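Local coordinates for tyrocidine synthetase 3 (Brevibacillus brevis, PDB 2JGP), which probably forms peptide bonds during assembly of the antibiotic tyrocidine, its condensation domain joining units carried on phosphopantetheine-bearing peptidyl carrier domains, at residues A[423-428]-A[460-465]. Sequence-based numbering, arbitrary orientation.
Sequences SRNPLF and HAKFDL
The amide nitrogen of Asn-425 has two acceptors, one a carbonyl of the 460-465 loop and the other a water that leads to the same loop. The first is the backbone carbonyl of Lys-462, ND2 to O 2.9 Å, in a bent bond (146° at the hydrogen) that meets the oxygen 30° out of the carbonyl plane. The water lies 2.8 Å from ND2 of Asn-425 and in turn donates to OD1 of Asp-464. Two acceptors on one nitrogen set which way round the amide lies. Its CG, anti to the carbonyl carbon, is carried towards the other loop; the side chain crosses that of Phe-463 at about a right angle, with CB and CG near CD2 and CE2. CE2 of Phe-463 also meets CE1 of Phe-428 at 3.5 Å; the two rings pack obliquely, planes 32° apart. CE of the extended Lys-462 chain comes within 3.8 Å of OD1 of Asn-425. OD2 of Asp-464 forms a salt bridge with Arg-295. The contact is loop-to-loop packing in the condensation domain, where the two loops lead into the neighbouring parallel strands 430-435 and 465-471, while Phe-428 also packs on strand 373-379 and on Phe-409 of helix 409-415.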
ATOM      1  N   SER A 423      21.190  -0.481 -11.994  1.00 70.59           N
ATOM      2  CA  SER A 423      21.013   0.962 -11.833  1.00 69.80           C
ATOM      3  C   SER A 423      19.544   1.371 -11.711  1.00 69.15           C
ATOM      4  O   SER A 423      19.239   2.543 -11.486  1.00 69.06           O
ATOM      5  CB  SER A 423      21.652   1.710 -13.007  1.00 69.83           C
ATOM      6  OG  SER A 423      21.000   1.408 -14.230  1.00 69.58           O
ATOM      7  N   ARG A 424      18.634   0.413 -11.854  1.00 68.37           N
ATOM      8  CA  ARG A 424      17.205   0.715 -11.790  1.00 67.82           C
ATOM      9  C   ARG A 424      16.406  -0.447 -11.204  1.00 67.00           C
ATOM     10  O   ARG A 424      16.970  -1.485 -10.862  1.00 67.05           O
ATOM     11  CB  ARG A 424      16.684   1.147 -13.170  1.00 68.00           C
ATOM     12  CG  ARG A 424      17.312   0.456 -14.366  1.00 68.85           C
ATOM     13  CD  ARG A 424      17.442   1.407 -15.551  1.00 69.74           C
ATOM     14  NE  ARG A 424      16.239   2.211 -15.706  1.00 70.60           N
ATOM     15  CZ  ARG A 424      16.166   3.365 -16.366  1.00 71.18           C
ATOM     16  NH1 ARG A 424      17.228   3.880 -16.978  1.00 71.23           N
ATOM     17  NH2 ARG A 424      15.006   4.012 -16.416  1.00 70.83           N
ATOM     18  N   ASN A 425      15.101  -0.250 -11.055  1.00 66.04           N
ATOM     19  CA  ASN A 425      14.242  -1.226 -10.393  1.00 65.27           C
ATOM     20  C   ASN A 425      13.390  -2.001 -11.386  1.00 64.39           C
ATOM     21  O   ASN A 425      13.121  -1.512 -12.483  1.00 64.06           O
ATOM     22  CB  ASN A 425      13.369  -0.526  -9.354  1.00 65.34           C
ATOM     23  CG  ASN A 425      14.156  -0.112  -8.128  1.00 65.64           C
ATOM     24  OD1 ASN A 425      14.436  -0.933  -7.254  1.00 66.52           O
ATOM     25  ND2 ASN A 425      14.524   1.163  -8.061  1.00 65.33           N
ATOM     26  N   PRO A 426      12.968  -3.221 -11.007  1.00 63.41           N
ATOM     27  CA  PRO A 426      12.175  -4.022 -11.929  1.00 62.77           C
ATOM     28  C   PRO A 426      10.799  -3.405 -12.194  1.00 62.02           C
ATOM     29  O   PRO A 426      10.138  -2.915 -11.265  1.00 61.84           O
ATOM     30  CB  PRO A 426      12.067  -5.386 -11.226  1.00 62.89           C
ATOM     31  CG  PRO A 426      12.331  -5.124  -9.796  1.00 63.21           C
ATOM     32  CD  PRO A 426      13.205  -3.909  -9.724  1.00 63.53           C
ATOM     33  N   LEU A 427      10.418  -3.393 -13.470  1.00 61.18           N
ATOM     34  CA  LEU A 427       9.106  -2.953 -13.954  1.00 60.55           C
ATOM     35  C   LEU A 427       8.844  -1.443 -13.899  1.00 59.79           C
ATOM     36  O   LEU A 427       8.265  -0.898 -14.838  1.00 59.51           O
ATOM     37  CB  LEU A 427       7.958  -3.727 -13.282  1.00 60.88           C
ATOM     38  CG  LEU A 427       7.716  -5.138 -13.828  1.00 61.62           C
ATOM     39  CD1 LEU A 427       6.605  -5.826 -13.059  1.00 62.52           C
ATOM     40  CD2 LEU A 427       7.390  -5.107 -15.320  1.00 62.87           C
ATOM     41  N   PHE A 428       9.237  -0.775 -12.813  1.00 59.03           N
ATOM     42  CA  PHE A 428       9.034   0.676 -12.692  1.00 58.26           C
ATOM     43  C   PHE A 428      10.163   1.363 -11.919  1.00 57.92           C
ATOM     44  O   PHE A 428      10.764   0.779 -11.016  1.00 57.44           O
ATOM     45  CB  PHE A 428       7.676   0.992 -12.044  1.00 58.06           C
ATOM     46  CG  PHE A 428       7.433   0.266 -10.754  1.00 57.75           C
ATOM     47  CD1 PHE A 428       7.900   0.779  -9.548  1.00 57.08           C
ATOM     48  CD2 PHE A 428       6.744  -0.935 -10.744  1.00 57.04           C
ATOM     49  CE1 PHE A 428       7.683   0.103  -8.356  1.00 56.48           C
ATOM     50  CE2 PHE A 428       6.521  -1.614  -9.553  1.00 57.28           C
ATOM     51  CZ  PHE A 428       6.989  -1.093  -8.358  1.00 56.55           C
ATOM     52  N   HIS A 460      16.623   8.597   2.032  1.00 72.42           N
ATOM     53  CA  HIS A 460      16.826   7.336   1.316  1.00 71.79           C
ATOM     54  C   HIS A 460      15.793   7.243   0.196  1.00 70.69           C
ATOM     55  O   HIS A 460      14.591   7.354   0.446  1.00 70.94           O
ATOM     56  CB  HIS A 460      16.679   6.152   2.277  1.00 72.06           C
ATOM     57  CG  HIS A 460      16.717   4.809   1.610  1.00 72.82           C
ATOM     58  ND1 HIS A 460      17.879   4.084   1.462  1.00 73.95           N
ATOM     59  CD2 HIS A 460      15.731   4.053   1.069  1.00 73.63           C
ATOM     60  CE1 HIS A 460      17.609   2.943   0.851  1.00 74.19           C
ATOM     61  NE2 HIS A 460      16.312   2.900   0.601  1.00 73.77           N
ATOM     62  N   ALA A 461      16.258   7.044  -1.035  1.00 69.06           N
ATOM     63  CA  ALA A 461      15.363   6.949  -2.188  1.00 67.82           C
ATOM     64  C   ALA A 461      15.564   5.624  -2.921  1.00 66.72           C
ATOM     65  O   ALA A 461      16.564   5.443  -3.609  1.00 66.03           O
ATOM     66  CB  ALA A 461      15.594   8.124  -3.129  1.00 67.79           C
ATOM     67  N   LYS A 462      14.612   4.701  -2.774  1.00 65.55           N
ATOM     68  CA  LYS A 462      14.701   3.401  -3.456  1.00 64.85           C
ATOM     69  C   LYS A 462      14.530   3.534  -4.974  1.00 63.55           C
ATOM     70  O   LYS A 462      15.132   2.777  -5.736  1.00 63.93           O
ATOM     71  CB  LYS A 462      13.665   2.417  -2.906  1.00 65.20           C
ATOM     72  CG  LYS A 462      13.884   0.971  -3.365  1.00 66.34           C
ATOM     73  CD  LYS A 462      12.676   0.084  -3.052  1.00 68.09           C
ATOM     74  CE  LYS A 462      12.676  -1.184  -3.905  1.00 68.77           C
ATOM     75  NZ  LYS A 462      11.346  -1.869  -3.892  1.00 69.73           N
ATOM     76  N   PHE A 463      13.726   4.504  -5.403  1.00 61.76           N
ATOM     77  CA  PHE A 463      13.409   4.692  -6.821  1.00 60.60           C
ATOM     78  C   PHE A 463      13.950   6.021  -7.319  1.00 59.85           C
ATOM     79  O   PHE A 463      14.325   6.866  -6.512  1.00 59.16           O
ATOM     80  CB  PHE A 463      11.899   4.632  -7.012  1.00 60.43           C
ATOM     81  CG  PHE A 463      11.291   3.357  -6.522  1.00 60.00           C
ATOM     82  CD1 PHE A 463      10.732   3.282  -5.256  1.00 60.51           C
ATOM     83  CD2 PHE A 463      11.300   2.223  -7.320  1.00 59.90           C
ATOM     84  CE1 PHE A 463      10.177   2.096  -4.794  1.00 60.04           C
ATOM     85  CE2 PHE A 463      10.753   1.032  -6.866  1.00 60.48           C
ATOM     86  CZ  PHE A 463      10.189   0.970  -5.599  1.00 60.30           C
ATOM     87  N   ASP A 464      13.993   6.204  -8.642  1.00 59.12           N
ATOM     88  CA  ASP A 464      14.456   7.470  -9.230  1.00 58.64           C
ATOM     89  C   ASP A 464      13.748   8.620  -8.556  1.00 58.42           C
ATOM     90  O   ASP A 464      14.362   9.619  -8.183  1.00 57.77           O
ATOM     91  CB  ASP A 464      14.164   7.538 -10.727  1.00 58.77           C
ATOM     92  CG  ASP A 464      15.076   6.667 -11.539  1.00 58.76           C
ATOM     93  OD1 ASP A 464      15.856   5.898 -10.945  1.00 59.13           O
ATOM     94  OD2 ASP A 464      15.009   6.756 -12.778  1.00 59.90           O
ATOM     95  N   LEU A 465      12.437   8.469  -8.414  1.00 58.35           N
ATOM     96  CA  LEU A 465      11.670   9.381  -7.594  1.00 58.80           C
ATOM     97  C   LEU A 465      10.353   8.764  -7.136  1.00 58.47           C
ATOM     98  O   LEU A 465       9.793   7.888  -7.801  1.00 57.98           O
ATOM     99  CB  LEU A 465      11.449  10.715  -8.323  1.00 59.43           C
ATOM    100  CG  LEU A 465      10.396  10.815  -9.426  1.00 60.48           C
ATOM    101  CD1 LEU A 465       9.070  11.190  -8.829  1.00 62.14           C
ATOM    102  CD2 LEU A 465      10.806  11.861 -10.461  1.00 61.54           C
TER
HETATM  103  O   HOH W   1      14.543   3.336  -9.902  1.00 42.60           O